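Local coordinates for helicase of the snf2/rad54 family (Sulfolobus solfataricus, PDB 1Z5Z), which probably acts as an ATP-driven DNA motor of the SWI2/SNF2 family, this C-terminal domain forming one lobe of its ATPase core, at residues 33-38 / 218-223; 138-143 / 165-170. One frame throughout, in Å; residues are numbered along the deposited sequence.

Interaction 1 of 2, residues 33-38 / 218-223; sequences VYCNLT and HKLISV
Val33 opens a parallel strand pairing: its N donates to Lys219 O at 2.7 Å, nearly straight at 166°, and its O accepts Ile221 N. Its CB and CG1 lie alongside Leu220 CD2, while CG2, anti to the carbonyl carbon, leans on the CD2 corner of the His218 ring at 3.7 Å. Tyr34 turns to the other face of the sheet. Its ring runs beside Ile221, Tyr34 CE1 4.0 Å from Ile221 CG2, with Val223 CG2 3.6 Å from Tyr34 CB; the hydroxyl goes on to Asn32. Cys35 N bonds Ile221 O. Two hydrogen bonds reach Cys35 O, one from Val223 N, above the carbonyl plane and 2.9 Å away, the other from a water that also bonds Ser222 OG. Asn36 lays OD1 beside Val223 CB at 3.6 Å, and a second water links Leu37 N to Val223 O. Thr38 then caps helix 39-55 through Gln41 N. Strand 29-35 is the outermost strand here: Val33, Cys35, Leu220 and Ser222 face helix 96-110, Tyr34 and Ile221 face helix 226-236, and strand 186-189 flanks 216-222 on its far side.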
loop_
_atom_site.group_PDB
_atom_site.type_symbol
_atom_site.label_atom_id
_atom_site.label_comp_id
_atom_site.label_asym_id
_atom_site.label_seq_id
_atom_site.Cartn_x
_atom_site.Cartn_y
_atom_site.Cartn_z
ATOM N N VAL A 33 -4.568 -3.031 -10.198
ATOM C CA VAL A 33 -4.494 -4.478 -10.120
ATOM C C VAL A 33 -5.343 -4.820 -8.887
ATOM O O VAL A 33 -4.973 -4.502 -7.750
ATOM C CB VAL A 33 -3.032 -4.947 -9.944
ATOM C CG1 VAL A 33 -2.982 -6.421 -9.491
ATOM C CG2 VAL A 33 -2.267 -4.761 -11.273
ATOM N N TYR A 34 -6.510 -5.420 -9.116
ATOM C CA TYR A 34 -7.427 -5.776 -8.025
ATOM C C TYR A 34 -7.046 -7.084 -7.380
ATOM O O TYR A 34 -6.874 -8.112 -8.036
ATOM C CB TYR A 34 -8.856 -5.827 -8.538
ATOM C CG TYR A 34 -9.270 -4.478 -9.055
ATOM C CD1 TYR A 34 -9.707 -3.493 -8.188
ATOM C CD2 TYR A 34 -9.136 -4.156 -10.417
ATOM C CE1 TYR A 34 -9.999 -2.197 -8.644
ATOM C CE2 TYR A 34 -9.427 -2.871 -10.891
ATOM C CZ TYR A 34 -9.855 -1.903 -9.992
ATOM O OH TYR A 34 -10.151 -0.643 -10.422
ATOM N N CYS A 35 -6.909 -7.025 -6.071
ATOM C CA CYS A 35 -6.483 -8.168 -5.313
ATOM C C CYS A 35 -7.485 -8.431 -4.223
ATOM O O CYS A 35 -7.795 -7.549 -3.427
ATOM C CB CYS A 35 -5.115 -7.895 -4.660
ATOM S SG CYS A 35 -3.834 -7.145 -5.693
ATOM N N ASN A 36 -7.968 -9.668 -4.182
ATOM C CA ASN A 36 -8.926 -10.103 -3.189
ATOM C C ASN A 36 -8.175 -10.364 -1.885
ATOM O O ASN A 36 -7.041 -10.842 -1.894
ATOM C CB ASN A 36 -9.608 -11.413 -3.647
ATOM C CG ASN A 36 -10.356 -11.248 -4.968
ATOM O OD1 ASN A 36 -11.325 -10.481 -5.054
ATOM N ND2 ASN A 36 -9.893 -11.934 -6.006
ATOM N N LEU A 37 -8.817 -10.035 -0.775
ATOM C CA LEU A 37 -8.247 -10.283 0.530
ATOM C C LEU A 37 -8.381 -11.793 0.765
ATOM O O LEU A 37 -9.267 -12.446 0.206
ATOM C CB LEU A 37 -9.075 -9.577 1.594
ATOM C CG LEU A 37 -9.004 -8.056 1.670
ATOM C CD1 LEU A 37 -9.999 -7.584 2.714
ATOM C CD2 LEU A 37 -7.550 -7.643 2.035
ATOM N N THR A 38 -7.506 -12.324 1.601
ATOM C CA THR A 38 -7.552 -13.719 1.983
ATOM C C THR A 38 -8.621 -13.789 3.095
ATOM O O THR A 38 -8.936 -12.781 3.724
ATOM C CB THR A 38 -6.258 -14.129 2.659
ATOM O OG1 THR A 38 -6.087 -13.287 3.801
ATOM C CG2 THR A 38 -5.043 -14.007 1.711
ATOM N N HIS A 218 1.856 -0.493 -11.904
ATOM C CA HIS A 218 0.774 -1.284 -11.308
ATOM C C HIS A 218 0.327 -0.726 -9.945
ATOM O O HIS A 218 1.147 -0.506 -9.039
ATOM C CB HIS A 218 1.185 -2.750 -11.078
ATOM C CG HIS A 218 1.519 -3.510 -12.321
ATOM N ND1 HIS A 218 2.797 -3.954 -12.604
ATOM C CD2 HIS A 218 0.734 -3.965 -13.329
ATOM C CE1 HIS A 218 2.779 -4.652 -13.724
ATOM N NE2 HIS A 218 1.539 -4.676 -14.185
ATOM N N LYS A 219 -0.964 -0.522 -9.765
ATOM C CA LYS A 219 -1.445 -0.028 -8.467
ATOM C C LYS A 219 -2.253 -1.129 -7.840
ATOM O O LYS A 219 -3.316 -1.467 -8.354
ATOM C CB LYS A 219 -2.338 1.205 -8.608
ATOM C CG LYS A 219 -1.614 2.449 -9.014
ATOM C CD LYS A 219 -2.623 3.536 -9.430
ATOM C CE LYS A 219 -3.713 3.716 -8.386
ATOM N NZ LYS A 219 -5.057 3.933 -8.995
ATOM N N LEU A 220 -1.766 -1.688 -6.731
ATOM C CA LEU A 220 -2.492 -2.751 -6.088
ATOM C C LEU A 220 -3.684 -2.167 -5.327
ATOM O O LEU A 220 -3.532 -1.188 -4.588
ATOM C CB LEU A 220 -1.564 -3.520 -5.138
ATOM C CG LEU A 220 -0.284 -4.103 -5.788
ATOM C CD1 LEU A 220 0.298 -5.141 -4.857
ATOM C CD2 LEU A 220 -0.573 -4.755 -7.146
ATOM N N ILE A 221 -4.856 -2.773 -5.481
ATOM C CA ILE A 221 -6.066 -2.293 -4.792
ATOM C C ILE A 221 -6.839 -3.432 -4.177
ATOM O O ILE A 221 -7.191 -4.383 -4.886
ATOM C CB ILE A 221 -6.999 -1.562 -5.771
ATOM C CG1 ILE A 221 -6.336 -0.268 -6.253
ATOM C CG2 ILE A 221 -8.334 -1.226 -5.085
ATOM C CD1 ILE A 221 -7.214 0.495 -7.249
ATOM N N SER A 222 -7.086 -3.377 -2.869
ATOM C CA SER A 222 -7.847 -4.437 -2.210
ATOM C C SER A 222 -9.353 -4.391 -2.519
ATOM O O SER A 222 -10.063 -3.424 -2.192
ATOM C CB SER A 222 -7.599 -4.418 -0.702
ATOM O OG SER A 222 -6.274 -4.860 -0.484
ATOM N N VAL A 223 -9.821 -5.452 -3.185
ATOM C CA VAL A 223 -11.219 -5.557 -3.607
ATOM C C VAL A 223 -12.189 -5.409 -2.467
ATOM O O VAL A 223 -12.071 -6.080 -1.442
ATOM C CB VAL A 223 -11.495 -6.912 -4.352
ATOM C CG1 VAL A 223 -13.002 -7.053 -4.642
ATOM C CG2 VAL A 223 -10.688 -6.949 -5.682
HETATM O O HOH W 1 -5.937 -7.491 -1.049
HETATM O O HOH W 2 -11.284 -8.553 -1.058
#

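Interaction 2 of 2, residues 138-143 / 165-170; sequences TEVPFL and VKFIVL
Val169 O takes a hydrogen bond from Leu143 N at 2.7 Å, nearly along the C=O axis; Phe142 adds a CA-H...O contact to the same oxygen and brings its ring edge at CD2 to 3.5 Å, with the oxygen near the ring plane. The pairing closes a beta-alpha-beta crossover, strand 142-143, helix 149-161, strand 167-171, in the RecA-like fold of the conserved helicase C-terminal domain. The second rung is Val169 N to Pro141 O, 2.9 Å and 165° at the hydrogen.

Before it, Pro141 has no N-H to continue the ladder; its CG and CD instead sit against Phe167 O, CG at 3.2 Å, and CG also meets Val165 CG1. With an alanine here, CG and CD are gone, and Val165 CG1 and Ile155 of the crossover helix would probably be left beside a gap. Water takes over further out, joining Thr138 OG1 and Glu139 O to Lys166 N.

The side chains divide between two faces. Leu143 lies next to Leu170, its CD1 also approaching Ile168 CD1, on the face of helix 149-161. Val140, Phe142 and Phe167 touch helix 122-136, Val169 shares the face of Phe142, and Phe167 also reaches helix 96-110. Phe142 CG is anti to the backbone N (chi1 179°), which brings the CD2/CE2 side of the ring beside Val169 CG1. Beyond Val140, whose CG1 touches Val169 CG2 at 3.6 Å, Thr138 CG2 crosses the Phe167 side chain at about a right angle and rests 3.7 Å from Phe167 CE1.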
loop_
_atom_site.group_PDB
_atom_site.type_symbol
_atom_site.label_atom_id
_atom_site.label_comp_id
_atom_site.label_asym_id
_atom_site.label_seq_id
_atom_site.Cartn_x
_atom_site.Cartn_y
_atom_site.Cartn_z
ATOM N N THR A 138 18.010 -13.371 -4.604
ATOM C CA THR A 138 18.694 -12.313 -5.270
ATOM C C THR A 138 18.744 -11.183 -4.277
ATOM O O THR A 138 17.994 -11.201 -3.305
ATOM C CB THR A 138 17.960 -11.913 -6.599
ATOM O OG1 THR A 138 18.748 -10.938 -7.281
ATOM C CG2 THR A 138 16.571 -11.359 -6.335
ATOM N N GLU A 139 19.632 -10.223 -4.496
ATOM C CA GLU A 139 19.743 -9.090 -3.583
ATOM C C GLU A 139 18.627 -8.058 -3.808
ATOM O O GLU A 139 18.392 -7.644 -4.943
ATOM C CB GLU A 139 21.099 -8.391 -3.739
ATOM C CG GLU A 139 21.274 -7.376 -2.632
ATOM C CD GLU A 139 22.505 -6.510 -2.756
ATOM O OE1 GLU A 139 22.868 -5.914 -1.721
ATOM O OE2 GLU A 139 23.090 -6.410 -3.860
ATOM N N VAL A 140 17.957 -7.636 -2.733
ATOM C CA VAL A 140 16.865 -6.662 -2.831
ATOM C C VAL A 140 17.175 -5.433 -1.969
ATOM O O VAL A 140 16.881 -5.407 -0.776
ATOM C CB VAL A 140 15.517 -7.307 -2.386
ATOM C CG1 VAL A 140 14.358 -6.249 -2.380
ATOM C CG2 VAL A 140 15.195 -8.502 -3.317
ATOM N N PRO A 141 17.805 -4.413 -2.562
ATOM C CA PRO A 141 18.122 -3.208 -1.799
ATOM C C PRO A 141 16.840 -2.556 -1.294
ATOM O O PRO A 141 15.814 -2.525 -2.002
ATOM C CB PRO A 141 18.907 -2.353 -2.792
ATOM C CG PRO A 141 18.678 -3.036 -4.138
ATOM C CD PRO A 141 18.477 -4.435 -3.875
ATOM N N PHE A 142 16.902 -2.054 -0.068
ATOM C CA PHE A 142 15.744 -1.468 0.607
ATOM C C PHE A 142 15.932 0.010 0.997
ATOM O O PHE A 142 16.730 0.301 1.888
ATOM C CB PHE A 142 15.470 -2.294 1.882
ATOM C CG PHE A 142 14.316 -1.806 2.702
ATOM C CD1 PHE A 142 14.302 -1.990 4.082
ATOM C CD2 PHE A 142 13.236 -1.179 2.104
ATOM C CE1 PHE A 142 13.215 -1.549 4.864
ATOM C CE2 PHE A 142 12.144 -0.732 2.865
ATOM C CZ PHE A 142 12.128 -0.916 4.248
ATOM N N LEU A 143 15.221 0.935 0.349
ATOM C CA LEU A 143 15.313 2.364 0.734
ATOM C C LEU A 143 14.244 2.797 1.752
ATOM O O LEU A 143 13.058 2.552 1.556
ATOM C CB LEU A 143 15.173 3.289 -0.485
ATOM C CG LEU A 143 16.380 3.586 -1.385
ATOM C CD1 LEU A 143 15.993 4.607 -2.452
ATOM C CD2 LEU A 143 17.530 4.159 -0.564
ATOM N N VAL A 165 21.008 -5.981 -10.768
ATOM C CA VAL A 165 20.108 -5.663 -9.641
ATOM C C VAL A 165 18.731 -5.484 -10.232
ATOM O O VAL A 165 18.417 -4.507 -10.917
ATOM C CB VAL A 165 20.549 -4.372 -8.916
ATOM C CG1 VAL A 165 19.655 -4.077 -7.712
ATOM C CG2 VAL A 165 21.989 -4.524 -8.469
ATOM N N LYS A 166 17.897 -6.466 -9.974
ATOM C CA LYS A 166 16.566 -6.483 -10.522
ATOM C C LYS A 166 15.468 -5.819 -9.711
ATOM O O LYS A 166 14.409 -5.548 -10.267
ATOM C CB LYS A 166 16.185 -7.947 -10.759
ATOM C CG LYS A 166 16.984 -8.570 -11.897
ATOM C CD LYS A 166 16.602 -7.908 -13.214
ATOM C CE LYS A 166 17.427 -8.436 -14.374
ATOM N NZ LYS A 166 16.734 -8.156 -15.651
ATOM N N PHE A 167 15.718 -5.586 -8.416
ATOM C CA PHE A 167 14.723 -5.047 -7.500
ATOM C C PHE A 167 15.217 -3.925 -6.605
ATOM O O PHE A 167 16.430 -3.736 -6.370
ATOM C CB PHE A 167 14.222 -6.143 -6.532
ATOM C CG PHE A 167 13.643 -7.357 -7.190
ATOM C CD1 PHE A 167 14.461 -8.439 -7.546
ATOM C CD2 PHE A 167 12.284 -7.430 -7.461
ATOM C CE1 PHE A 167 13.929 -9.578 -8.168
ATOM C CE2 PHE A 167 11.741 -8.551 -8.079
ATOM C CZ PHE A 167 12.567 -9.635 -8.439
ATOM N N ILE A 168 14.244 -3.168 -6.124
ATOM C CA ILE A 168 14.490 -2.149 -5.104
ATOM C C ILE A 168 13.165 -1.946 -4.378
ATOM O O ILE A 168 12.122 -1.872 -5.010
ATOM C CB ILE A 168 15.024 -0.803 -5.669
ATOM C CG1 ILE A 168 15.334 0.134 -4.494
ATOM C CG2 ILE A 168 14.031 -0.169 -6.682
ATOM C CD1 ILE A 168 16.389 1.202 -4.830
ATOM N N VAL A 169 13.187 -1.895 -3.049
ATOM C CA VAL A 169 11.954 -1.692 -2.293
ATOM C C VAL A 169 12.120 -0.341 -1.614
ATOM O O VAL A 169 13.216 0.006 -1.158
ATOM C CB VAL A 169 11.703 -2.833 -1.247
ATOM C CG1 VAL A 169 10.518 -2.486 -0.390
ATOM C CG2 VAL A 169 11.421 -4.175 -1.956
ATOM N N LEU A 170 11.052 0.446 -1.624
ATOM C CA LEU A 170 11.091 1.782 -1.024
ATOM C C LEU A 170 9.912 1.988 -0.101
ATOM O O LEU A 170 8.767 1.712 -0.459
ATOM C CB LEU A 170 11.012 2.863 -2.107
ATOM C CG LEU A 170 12.104 2.824 -3.193
ATOM C CD1 LEU A 170 11.638 2.021 -4.443
ATOM C CD2 LEU A 170 12.393 4.237 -3.560
HETATM O O HOH W 3 18.548 -8.351 -7.834
#

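Overall arrangement
Both contacts pair an outermost strand of the same parallel sheet with its inner neighbour, at opposite ends of the strand order. Their centres lie 22 Å apart and they do not touch; three further pairings, through strands 186-189 and 115-119, connect them. Interaction 1 joins strands 180 residues apart in sequence, and interaction 2 is nested inside that loop as a local crossover. Interaction 1 nevertheless lies nearer the centre of the chain, although Tyr34 and Asn36 leave it partly exposed. Both bury about 540 Å². Interaction 1 has four backbone bonds, two waters and apolar packing on both faces; interaction 2, farther out yet buried, has two backbone bonds, one water and a more uniformly apolar set of side chains. Helix 96-110 contacts both.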